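Local structure of glycoside hydrolase family 16 protein (Akkermansia muciniphila, 6T2N) at residues 143-154 with 220-231. The protein is probably an endo-acting O-glycanase, a family 16 endo-beta-galactosidase that cleaves within mucin O-glycan chains to begin mucin breakdown. Residues are numbered along the deposited sequence; the frame is centred on the assembly and turned at random.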
loop_
_atom_site.group_PDB
_atom_site.type_symbol
_atom_site.label_atom_id
_atom_site.label_comp_id
_atom_site.label_asym_id
_atom_site.label_seq_id
_atom_site.Cartn_x
_atom_site.Cartn_y
_atom_site.Cartn_z
ATOM N N PHE A 143 6.073 -10.793 -0.452
ATOM C CA PHE A 143 5.323 -11.484 -1.526
ATOM C C PHE A 143 6.206 -11.491 -2.760
ATOM O O PHE A 143 6.850 -10.443 -2.978
ATOM C CB PHE A 143 4.003 -10.762 -1.789
ATOM C CG PHE A 143 3.178 -10.565 -0.549
ATOM C CD1 PHE A 143 2.347 -11.573 -0.091
ATOM C CD2 PHE A 143 3.259 -9.386 0.173
ATOM C CE1 PHE A 143 1.602 -11.401 1.068
ATOM C CE2 PHE A 143 2.522 -9.223 1.336
ATOM C CZ PHE A 143 1.705 -10.234 1.782
ATOM N N MET A 144 6.269 -12.609 -3.494
ATOM C CA MET A 144 6.972 -12.653 -4.827
ATOM C C MET A 144 6.254 -13.545 -5.829
ATOM O O MET A 144 6.458 -14.719 -5.836
ATOM C CB MET A 144 8.416 -13.125 -4.732
ATOM C CG MET A 144 9.176 -12.780 -5.967
ATOM S SD MET A 144 10.943 -12.782 -5.635
ATOM C CE MET A 144 11.570 -13.307 -7.233
ATOM N N PHE A 145 5.455 -12.923 -6.655
ATOM C CA PHE A 145 4.568 -13.564 -7.645
ATOM C C PHE A 145 3.357 -14.092 -6.857
ATOM O O PHE A 145 3.430 -14.885 -5.822
ATOM C CB PHE A 145 5.299 -14.597 -8.548
ATOM C CG PHE A 145 6.576 -14.104 -9.203
ATOM C CD1 PHE A 145 6.663 -12.811 -9.701
ATOM C CD2 PHE A 145 7.692 -14.909 -9.264
ATOM C CE1 PHE A 145 7.848 -12.325 -10.203
ATOM C CE2 PHE A 145 8.876 -14.428 -9.791
ATOM C CZ PHE A 145 8.945 -13.140 -10.272
ATOM N N GLY A 146 2.213 -13.683 -7.363
ATOM C CA GLY A 146 0.983 -14.432 -7.123
ATOM C C GLY A 146 -0.139 -13.471 -7.293
ATOM O O GLY A 146 0.086 -12.422 -7.889
ATOM N N ARG A 147 -1.281 -13.816 -6.742
ATOM C CA ARG A 147 -2.486 -12.981 -6.812
ATOM C C ARG A 147 -2.776 -12.546 -5.391
ATOM O O ARG A 147 -2.883 -13.439 -4.505
ATOM C CB ARG A 147 -3.657 -13.780 -7.382
ATOM C CG ARG A 147 -4.991 -13.056 -7.295
ATOM C CD ARG A 147 -6.106 -14.054 -7.393
ATOM N NE ARG A 147 -7.380 -13.386 -7.572
ATOM C CZ ARG A 147 -7.816 -12.896 -8.723
ATOM N NH1 ARG A 147 -7.067 -12.962 -9.809
ATOM N NH2 ARG A 147 -8.991 -12.312 -8.787
ATOM N N LEU A 148 -2.896 -11.235 -5.216
ATOM C CA LEU A 148 -3.107 -10.578 -3.915
ATOM C C LEU A 148 -4.418 -9.831 -3.967
ATOM O O LEU A 148 -4.511 -8.892 -4.797
ATOM C CB LEU A 148 -1.977 -9.601 -3.654
ATOM C CG LEU A 148 -2.059 -8.920 -2.295
ATOM C CD1 LEU A 148 -2.187 -9.934 -1.143
ATOM C CD2 LEU A 148 -0.835 -8.034 -2.140
ATOM N N GLU A 149 -5.361 -10.282 -3.138
ATOM C CA GLU A 149 -6.762 -9.817 -3.119
ATOM C C GLU A 149 -6.920 -8.991 -1.855
ATOM O O GLU A 149 -6.596 -9.522 -0.770
ATOM C CB GLU A 149 -7.737 -10.987 -3.062
ATOM C CG GLU A 149 -7.710 -11.886 -4.272
ATOM C CD GLU A 149 -8.822 -12.918 -4.280
ATOM O OE1 GLU A 149 -9.624 -12.928 -3.298
ATOM O OE2 GLU A 149 -8.903 -13.687 -5.281
ATOM N N VAL A 150 -7.370 -7.748 -1.986
ATOM C CA VAL A 150 -7.621 -6.877 -0.811
ATOM C C VAL A 150 -8.990 -6.236 -0.992
ATOM O O VAL A 150 -9.191 -5.456 -1.954
ATOM C CB VAL A 150 -6.506 -5.841 -0.571
ATOM C CG1 VAL A 150 -6.865 -4.938 0.616
ATOM C CG2 VAL A 150 -5.154 -6.520 -0.332
ATOM N N ARG A 151 -9.890 -6.581 -0.070
ATOM C CA ARG A 151 -11.281 -6.069 -0.061
ATOM C C ARG A 151 -11.429 -4.989 1.005
ATOM O O ARG A 151 -11.084 -5.300 2.178
ATOM C CB ARG A 151 -12.296 -7.168 0.205
ATOM C CG ARG A 151 -13.693 -6.655 -0.088
ATOM C CD ARG A 151 -14.523 -7.544 -0.989
ATOM N NE ARG A 151 -15.885 -7.038 -1.105
ATOM C CZ ARG A 151 -16.753 -7.045 -0.093
ATOM N NH1 ARG A 151 -16.400 -7.486 1.108
ATOM N NH2 ARG A 151 -17.969 -6.571 -0.267
ATOM N N ALA A 152 -11.905 -3.791 0.599
ATOM C CA ALA A 152 -11.874 -2.566 1.435
ATOM C C ALA A 152 -12.943 -1.531 1.042
ATOM O O ALA A 152 -13.143 -1.218 -0.172
ATOM C CB ALA A 152 -10.486 -1.966 1.381
ATOM N N LYS A 153 -13.562 -0.951 2.069
ATOM C CA LYS A 153 -14.410 0.257 1.955
ATOM C C LYS A 153 -13.567 1.473 2.325
ATOM O O LYS A 153 -12.796 1.377 3.276
ATOM C CB LYS A 153 -15.602 0.188 2.901
ATOM C CG LYS A 153 -16.777 1.005 2.395
ATOM C CD LYS A 153 -18.075 0.857 3.170
ATOM C CE LYS A 153 -18.370 2.150 3.897
ATOM N NZ LYS A 153 -19.653 2.086 4.623
ATOM N N VAL A 154 -13.671 2.565 1.580
ATOM C CA VAL A 154 -12.768 3.733 1.787
ATOM C C VAL A 154 -13.584 4.852 2.402
ATOM O O VAL A 154 -14.789 4.999 2.140
ATOM C CB VAL A 154 -12.028 4.245 0.528
ATOM C CG1 VAL A 154 -10.986 3.247 0.039
ATOM C CG2 VAL A 154 -12.938 4.697 -0.616
ATOM N N LEU A 220 -17.966 5.458 -4.642
ATOM C CA LEU A 220 -16.999 4.349 -4.432
ATOM C C LEU A 220 -16.880 4.095 -2.928
ATOM O O LEU A 220 -16.340 3.016 -2.476
ATOM C CB LEU A 220 -15.682 4.799 -5.079
ATOM C CG LEU A 220 -14.399 4.122 -4.612
ATOM C CD1 LEU A 220 -14.322 2.705 -5.151
ATOM C CD2 LEU A 220 -13.190 4.941 -5.034
ATOM N N SER A 221 -17.319 5.096 -2.171
ATOM C CA SER A 221 -17.282 5.094 -0.693
ATOM C C SER A 221 -18.486 4.312 -0.170
ATOM O O SER A 221 -18.392 3.833 0.951
ATOM C CB SER A 221 -17.248 6.477 -0.161
ATOM O OG SER A 221 -18.318 7.215 -0.720
ATOM N N ASP A 222 -19.551 4.132 -0.948
ATOM C CA ASP A 222 -20.732 3.366 -0.448
ATOM C C ASP A 222 -20.328 1.916 -0.117
ATOM O O ASP A 222 -20.346 1.564 1.089
ATOM C CB ASP A 222 -21.936 3.391 -1.395
ATOM C CG ASP A 222 -22.514 4.779 -1.638
ATOM O OD1 ASP A 222 -21.891 5.793 -1.191
ATOM O OD2 ASP A 222 -23.572 4.837 -2.294
ATOM N N ASP A 223 -19.950 1.105 -1.118
ATOM C CA ASP A 223 -19.656 -0.337 -0.897
ATOM C C ASP A 223 -18.159 -0.633 -0.841
ATOM O O ASP A 223 -17.311 0.222 -1.192
ATOM C CB ASP A 223 -20.241 -1.243 -1.964
ATOM C CG ASP A 223 -21.727 -1.061 -2.121
ATOM O OD1 ASP A 223 -22.452 -1.021 -1.105
ATOM O OD2 ASP A 223 -22.138 -0.942 -3.254
ATOM N N PHE A 224 -17.897 -1.827 -0.326
ATOM C CA PHE A 224 -16.604 -2.534 -0.359
ATOM C C PHE A 224 -16.310 -2.916 -1.817
ATOM O O PHE A 224 -17.217 -3.317 -2.584
ATOM C CB PHE A 224 -16.683 -3.801 0.504
ATOM C CG PHE A 224 -16.459 -3.660 1.991
ATOM C CD1 PHE A 224 -17.491 -3.298 2.843
ATOM C CD2 PHE A 224 -15.214 -3.932 2.541
ATOM C CE1 PHE A 224 -17.277 -3.191 4.208
ATOM C CE2 PHE A 224 -14.992 -3.804 3.906
ATOM C CZ PHE A 224 -16.028 -3.441 4.742
ATOM N N HIS A 225 -15.040 -2.834 -2.188
ATOM C CA HIS A 225 -14.521 -3.252 -3.499
ATOM C C HIS A 225 -13.249 -4.052 -3.293
ATOM O O HIS A 225 -12.477 -3.701 -2.396
ATOM C CB HIS A 225 -14.278 -2.020 -4.317
ATOM C CG HIS A 225 -15.535 -1.306 -4.639
ATOM N ND1 HIS A 225 -15.919 -0.186 -3.951
ATOM C CD2 HIS A 225 -16.455 -1.516 -5.596
ATOM C CE1 HIS A 225 -17.051 0.265 -4.452
ATOM N NE2 HIS A 225 -17.385 -0.532 -5.476
ATOM N N THR A 226 -13.067 -5.106 -4.092
ATOM C CA THR A 226 -11.862 -5.969 -4.078
ATOM C C THR A 226 -10.808 -5.398 -5.026
ATOM O O THR A 226 -11.134 -5.100 -6.210
ATOM C CB THR A 226 -12.196 -7.388 -4.495
ATOM O OG1 THR A 226 -13.441 -7.762 -3.905
ATOM C CG2 THR A 226 -11.072 -8.311 -4.094
ATOM N N TYR A 227 -9.610 -5.193 -4.495
ATOM C CA TYR A 227 -8.440 -4.652 -5.224
ATOM C C TYR A 227 -7.526 -5.851 -5.446
ATOM O O TYR A 227 -7.254 -6.554 -4.506
ATOM C CB TYR A 227 -7.846 -3.480 -4.435
ATOM C CG TYR A 227 -8.774 -2.302 -4.260
ATOM C CD1 TYR A 227 -8.967 -1.364 -5.261
ATOM C CD2 TYR A 227 -9.500 -2.132 -3.094
ATOM C CE1 TYR A 227 -9.839 -0.291 -5.114
ATOM C CE2 TYR A 227 -10.386 -1.070 -2.932
ATOM C CZ TYR A 227 -10.562 -0.135 -3.942
ATOM O OH TYR A 227 -11.436 0.910 -3.768
ATOM N N VAL A 228 -7.160 -6.129 -6.682
ATOM C CA VAL A 228 -6.489 -7.408 -7.070
ATOM C C VAL A 228 -5.237 -7.161 -7.931
ATOM O O VAL A 228 -5.294 -6.501 -9.035
ATOM C CB VAL A 228 -7.457 -8.294 -7.859
ATOM C CG1 VAL A 228 -6.907 -9.707 -7.983
ATOM C CG2 VAL A 228 -8.879 -8.233 -7.278
ATOM N N MET A 229 -4.133 -7.724 -7.475
ATOM C CA MET A 229 -2.875 -7.694 -8.227
ATOM C C MET A 229 -2.529 -9.134 -8.631
ATOM O O MET A 229 -2.215 -9.929 -7.745
ATOM C CB MET A 229 -1.773 -7.108 -7.350
ATOM C CG MET A 229 -0.440 -7.244 -8.011
ATOM S SD MET A 229 0.983 -6.741 -7.039
ATOM C CE MET A 229 1.069 -8.114 -5.893
ATOM N N GLU A 230 -2.575 -9.476 -9.922
ATOM C CA GLU A 230 -1.909 -10.700 -10.482
ATOM C C GLU A 230 -0.488 -10.300 -10.932
ATOM O O GLU A 230 -0.356 -9.188 -11.496
ATOM C CB GLU A 230 -2.747 -11.320 -11.611
ATOM C CG GLU A 230 -3.951 -12.132 -11.149
ATOM C CD GLU A 230 -4.775 -12.850 -12.215
ATOM O OE1 GLU A 230 -4.681 -12.473 -13.408
ATOM O OE2 GLU A 230 -5.502 -13.809 -11.861
ATOM N N TRP A 231 0.519 -11.159 -10.702
ATOM C CA TRP A 231 1.973 -10.850 -10.839
ATOM C C TRP A 231 2.752 -12.132 -11.164
ATOM O O TRP A 231 2.858 -12.996 -10.286
ATOM C CB TRP A 231 2.442 -10.179 -9.533
ATOM C CG TRP A 231 3.905 -9.887 -9.366
ATOM C CD1 TRP A 231 4.810 -9.676 -10.355
ATOM C CD2 TRP A 231 4.627 -9.702 -8.137
ATOM N NE1 TRP A 231 6.040 -9.395 -9.832
ATOM C CE2 TRP A 231 5.960 -9.415 -8.469
ATOM C CE3 TRP A 231 4.301 -9.768 -6.782
ATOM C CZ2 TRP A 231 6.948 -9.185 -7.512
ATOM C CZ3 TRP A 231 5.276 -9.537 -5.827
ATOM C CH2 TRP A 231 6.585 -9.239 -6.190
#
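F145 turns the edge of its ring toward the face of the W231 indole, an edge-to-face pair with planes at 76° and the F145 and five-membered ring centroids 4.8 Å apart. W231 CG lies anti to the backbone N (chi1 174°), which carries the indole across to 143-145, where the backbone of M144 and F145 covers one face and F143 O meets the edge. W231 NE1 is satisfied by the carbonyl of F263. With an alanine in place of W231, the F145 edge is likely to lose its aromatic partner and F263 O its donor, and a gap would probably open beside residues 143-145. Between strands 146-153 and 225-231, antiparallel backbone hydrogen bonds join the pairs L148-M229, V150-Y227 and A152-H225. On the face carrying R147 and E149, V228 CG1 covers one side of the R147 guanidinium, over its centre and 3.3 Å from its plane. R147 NH1 makes a salt bridge to E230 OE2 at 2.7 Å, the carboxylate plane turned 74° from the guanidinium. R147 NE donates, in the plane of the guanidinium, to the anti lone pair of E149 OE2 at 2.8 Å, so two carboxylates hold the group and probably limit its rotation. Nearer the other end, the R151 guanidinium lies over F224 CB, roughly parallel to the ring, with T226 OG1 at its edge. K153 CB stands almost squarely over the F224 ring, 3.8 Å from the centroid. The two strands are neighbours in an antiparallel sheet of the beta-sandwich (jelly roll) of family 16, flanked by strand 292-302 beside 146-153 and by strand 235-240 beside 225-231. From the opposite face, L148, V150 and Y227 pack on strand 160-168 of the second sheet.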